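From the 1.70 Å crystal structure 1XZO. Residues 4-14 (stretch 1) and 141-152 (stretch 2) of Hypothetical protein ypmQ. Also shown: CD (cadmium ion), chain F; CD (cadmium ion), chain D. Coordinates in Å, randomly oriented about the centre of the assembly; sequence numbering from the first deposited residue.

Stretch 1 4-14: QIKDPLNYEVE
Stretch 2 141-152: LVGPDGKVLKDY

What forms the apolar centre of the contact? Val148, buried and with chi1 t, lies among three residues of the first stretch. Val148 CG2 meets Val13 CG2 at 3.6 Å, Val148 CB lies 4.0 Å from Tyr11 CD1, oblique to the ring, and Val148 CG1 is 4.2 Å from Leu9 CD1. Val13 (chi1 t) points toward the second stretch and also touches Val142, Val13 CG2 to Val142 CG1 at 4.1 Å. Tyr11 (chi1 -43°, chi2 136°) sends its side chain to the same sheet face as Val148, which explains their packing. Leu9 is m, t, and Leu149, also m, t, points away, although Leu149 CD2 reaches to 4.2 Å from Pro8 CB.

How do the backbones hold this register? Tyr11-Glu12 runs antiparallel to the strand 147-152. Tyr11 faces Val148 as a hydrogen-bonded pair, CA to CA 4.8 Å; Val148 N donates to Tyr11 O at 2.7 Å, while the return bond, Tyr11 N to Val148 O at 3.2 Å, is weak, its angle only 133°. Glu12 and Lys147 form the next, non-hydrogen-bonded pair, CA to CA 4.7 Å. Beyond the bridges, Val13 N donates to Gly146 O at 3.1 Å and Leu9 N to Leu149 O at 2.9 Å. Asn10 has positive phi (57/34), between Leu9 at -68/-35 and Tyr11 at -78/148, so the chain bends just before the strand.

What shapes the second stretch behind this pairing? A type I turn from Gly143 to Gly146 joins its strands, with Pro144 at -70/-13 and Asp145 at -113/21; Gly146 N donates to Gly143 O at 3.0 Å. Gly146 has phi/psi 75/24, a positive phi that favours glycine. Gly143 N to Lys147 O and Leu149 N to Leu141 O, at 2.9 and 2.8 Å, tie the two arms together. Water 1 donates to Val13 O at 2.6 Å and Gly146 O at 2.7 Å, bridging the stretches beside the turn.

Where does the contact become polar? On the face opposite Tyr11 and Val148, Glu12 (m, p) and Lys147 (m, t, t) form a long salt bridge, Glu12 OE2 to Lys147 NZ 3.9 Å. At the other end Lys150 points away at CB, yet its chain returns: Lys150 CD lies 3.4 Å from CD1 of Ile5 (t, m), and Lys150 NZ 3.0 Å from Lys6 CE. Lys6 (m, t, m) directs NZ to a cadmium ion at 2.6 Å; the other cadmium is held by Glu14 OE1 and OE2 at 2.4 and 2.5 Å.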

# COMPACT_ATOMS: atom_id res chain seq x y z
N GLN A 4 -22.45 -6.43 -0.22
CA GLN A 4 -21.63 -7.15 -1.19
C GLN A 4 -20.74 -6.16 -1.95
O GLN A 4 -21.17 -5.07 -2.34
CG GLN A 4 -25.87 -8.93 -4.33
CD GLN A 4 -25.96 -7.42 -4.11
OE1 GLN A 4 -24.97 -6.76 -3.74
NE2 GLN A 4 -27.15 -6.87 -4.33
N ILE A 5 -19.48 -6.53 -2.15
CA ILE A 5 -18.58 -5.61 -2.80
C ILE A 5 -18.89 -5.51 -4.33
O ILE A 5 -19.01 -6.52 -5.01
CB ILE A 5 -17.11 -5.94 -2.43
CG1 ILE A 5 -16.19 -4.85 -2.95
CG2 ILE A 5 -16.74 -7.41 -2.82
CD1 ILE A 5 -16.02 -4.84 -4.44
N LYS A 6 -19.00 -4.26 -4.81
CA LYS A 6 -19.49 -3.84 -6.14
C LYS A 6 -18.97 -4.57 -7.39
O LYS A 6 -19.17 -5.77 -7.53
CB LYS A 6 -19.25 -2.33 -6.33
CG LYS A 6 -20.24 -1.39 -5.63
CD LYS A 6 -19.61 0.01 -5.35
CE LYS A 6 -18.20 -0.13 -4.69
NZ LYS A 6 -18.01 -1.37 -3.79
N ASP A 7 -18.33 -3.85 -8.32
CA ASP A 7 -17.84 -4.48 -9.54
C ASP A 7 -16.34 -4.71 -9.28
O ASP A 7 -15.54 -3.85 -9.66
CB ASP A 7 -18.05 -3.57 -10.75
CG ASP A 7 -19.49 -3.06 -10.86
OD1 ASP A 7 -19.71 -1.84 -11.10
OD2 ASP A 7 -20.43 -3.83 -10.64
N PRO A 8 -15.99 -5.80 -8.60
CA PRO A 8 -14.60 -6.03 -8.18
C PRO A 8 -13.67 -6.23 -9.36
O PRO A 8 -14.04 -6.82 -10.39
CB PRO A 8 -14.70 -7.28 -7.29
CG PRO A 8 -15.91 -7.99 -7.73
CD PRO A 8 -16.83 -6.91 -8.13
N LEU A 9 -12.47 -5.66 -9.22
CA LEU A 9 -11.50 -5.54 -10.28
C LEU A 9 -10.98 -6.92 -10.63
O LEU A 9 -10.75 -7.20 -11.78
CB LEU A 9 -10.34 -4.69 -9.84
CG LEU A 9 -10.63 -3.18 -9.68
CD1 LEU A 9 -9.40 -2.52 -9.26
CD2 LEU A 9 -11.08 -2.67 -11.02
N ASN A 10 -10.89 -7.72 -9.60
CA ASN A 10 -10.45 -9.10 -9.65
C ASN A 10 -9.06 -9.28 -10.25
O ASN A 10 -8.81 -10.35 -10.81
CB ASN A 10 -11.52 -9.99 -10.35
CG ASN A 10 -12.74 -10.33 -9.44
OD1 ASN A 10 -13.79 -10.79 -9.95
ND2 ASN A 10 -12.63 -10.08 -8.13
N TYR A 11 -8.12 -8.35 -10.06
CA TYR A 11 -6.76 -8.61 -10.56
C TYR A 11 -6.02 -9.53 -9.64
O TYR A 11 -6.30 -9.65 -8.46
CB TYR A 11 -5.88 -7.41 -10.77
CG TYR A 11 -6.49 -6.18 -11.42
CD1 TYR A 11 -6.21 -4.93 -10.89
CD2 TYR A 11 -7.38 -6.26 -12.54
CE1 TYR A 11 -6.68 -3.78 -11.45
CE2 TYR A 11 -7.90 -5.04 -13.11
CZ TYR A 11 -7.52 -3.84 -12.53
OH TYR A 11 -7.94 -2.60 -12.97
N GLU A 12 -5.14 -10.32 -10.21
CA GLU A 12 -4.43 -11.34 -9.41
C GLU A 12 -3.08 -10.80 -9.01
O GLU A 12 -2.27 -10.46 -9.83
CB GLU A 12 -4.22 -12.63 -10.25
CG GLU A 12 -5.49 -13.44 -10.43
CD GLU A 12 -6.47 -12.90 -11.50
OE1 GLU A 12 -6.52 -11.65 -11.78
OE2 GLU A 12 -7.24 -13.72 -12.07
N VAL A 13 -2.86 -10.66 -7.72
CA VAL A 13 -1.56 -10.18 -7.24
C VAL A 13 -0.51 -11.28 -7.49
O VAL A 13 -0.81 -12.40 -7.24
CB VAL A 13 -1.57 -9.82 -5.77
CG1 VAL A 13 -0.23 -9.34 -5.35
CG2 VAL A 13 -2.58 -8.60 -5.53
N GLU A 14 0.57 -10.89 -8.07
CA GLU A 14 1.65 -11.89 -8.33
C GLU A 14 2.29 -12.30 -7.01
O GLU A 14 2.35 -11.53 -6.04
CB GLU A 14 2.64 -11.27 -9.24
CG GLU A 14 2.12 -11.01 -10.63
CD GLU A 14 2.05 -12.28 -11.44
OE1 GLU A 14 3.12 -12.94 -11.55
OE2 GLU A 14 0.92 -12.58 -11.92
N LEU A 141 -7.38 -2.16 -2.55
CA LEU A 141 -7.90 -3.13 -1.65
C LEU A 141 -7.72 -4.54 -2.25
O LEU A 141 -8.18 -4.82 -3.33
CB LEU A 141 -9.37 -2.87 -1.33
CG LEU A 141 -10.11 -3.92 -0.52
CD1 LEU A 141 -9.64 -3.91 0.89
CD2 LEU A 141 -11.67 -3.70 -0.61
N VAL A 142 -7.02 -5.36 -1.47
CA VAL A 142 -6.79 -6.75 -1.81
C VAL A 142 -7.50 -7.68 -0.83
O VAL A 142 -7.43 -7.56 0.44
CB VAL A 142 -5.26 -7.03 -1.82
CG1 VAL A 142 -5.03 -8.50 -2.30
CG2 VAL A 142 -4.48 -6.03 -2.59
N GLY A 143 -8.25 -8.62 -1.36
CA GLY A 143 -8.91 -9.64 -0.61
C GLY A 143 -8.06 -10.80 -0.08
O GLY A 143 -6.85 -10.86 -0.43
N PRO A 144 -8.68 -11.68 0.71
CA PRO A 144 -7.98 -12.72 1.50
C PRO A 144 -7.35 -13.84 0.65
O PRO A 144 -6.53 -14.56 1.12
CB PRO A 144 -9.07 -13.27 2.41
CG PRO A 144 -10.34 -12.99 1.70
CD PRO A 144 -10.13 -11.73 0.97
N ASP A 145 -7.72 -13.89 -0.60
CA ASP A 145 -7.20 -14.85 -1.55
C ASP A 145 -6.36 -14.17 -2.62
O ASP A 145 -6.11 -14.70 -3.69
CB ASP A 145 -8.39 -15.66 -2.04
CG ASP A 145 -8.88 -16.65 -0.94
OD1 ASP A 145 -10.07 -16.62 -0.53
OD2 ASP A 145 -8.10 -17.48 -0.37
N GLY A 146 -5.89 -12.97 -2.33
CA GLY A 146 -4.97 -12.31 -3.17
C GLY A 146 -5.44 -11.70 -4.44
O GLY A 146 -4.64 -11.37 -5.32
N LYS A 147 -6.72 -11.36 -4.51
CA LYS A 147 -7.21 -10.62 -5.68
C LYS A 147 -7.42 -9.12 -5.36
O LYS A 147 -7.93 -8.81 -4.27
CB LYS A 147 -8.52 -11.18 -6.15
CG LYS A 147 -8.38 -12.42 -7.01
CD LYS A 147 -9.59 -12.55 -8.01
CE LYS A 147 -9.25 -13.29 -9.34
NZ LYS A 147 -10.50 -14.05 -9.88
N VAL A 148 -7.05 -8.26 -6.28
CA VAL A 148 -7.34 -6.79 -6.13
C VAL A 148 -8.86 -6.59 -6.39
O VAL A 148 -9.39 -7.01 -7.42
CB VAL A 148 -6.53 -5.95 -7.04
CG1 VAL A 148 -6.73 -4.48 -6.74
CG2 VAL A 148 -5.05 -6.33 -6.93
N LEU A 149 -9.55 -5.98 -5.43
CA LEU A 149 -11.00 -5.84 -5.52
C LEU A 149 -11.44 -4.42 -5.90
O LEU A 149 -12.37 -4.29 -6.68
CB LEU A 149 -11.61 -6.16 -4.20
CG LEU A 149 -11.25 -7.48 -3.62
CD1 LEU A 149 -11.87 -7.52 -2.24
CD2 LEU A 149 -11.76 -8.59 -4.52
N LYS A 150 -10.67 -3.41 -5.48
CA LYS A 150 -11.00 -2.01 -5.66
C LYS A 150 -9.77 -1.14 -5.63
O LYS A 150 -8.75 -1.47 -4.97
CB LYS A 150 -12.03 -1.56 -4.56
CG LYS A 150 -13.28 -0.93 -5.12
CD LYS A 150 -14.41 -1.94 -5.22
CE LYS A 150 -15.20 -1.79 -6.52
NZ LYS A 150 -16.00 -0.51 -6.63
N ASP A 151 -9.87 0.02 -6.29
CA ASP A 151 -8.91 1.08 -6.24
C ASP A 151 -9.61 2.39 -5.85
O ASP A 151 -10.85 2.55 -6.03
CB ASP A 151 -8.14 1.30 -7.52
CG ASP A 151 -9.01 1.71 -8.71
OD1 ASP A 151 -10.07 1.11 -8.97
OD2 ASP A 151 -8.70 2.68 -9.41
N TYR A 152 -8.81 3.27 -5.26
CA TYR A 152 -9.30 4.55 -4.77
C TYR A 152 -8.25 5.58 -4.93
O TYR A 152 -7.04 5.30 -5.04
CB TYR A 152 -9.69 4.44 -3.32
CG TYR A 152 -10.43 3.25 -2.89
CD1 TYR A 152 -11.81 3.16 -2.94
CD2 TYR A 152 -9.74 2.09 -2.45
CE1 TYR A 152 -12.46 2.12 -2.44
CE2 TYR A 152 -10.40 1.02 -2.04
CZ TYR A 152 -11.75 0.98 -2.02
OH TYR A 152 -12.40 -0.11 -1.62
CD CD F . -17.37 0.58 -2.19
CD CD D . 1.98 -14.75 -12.65
O HOH W 1 -2.94 -13.36 -6.06
O HOH W 2 -19.62 1.75 -2.65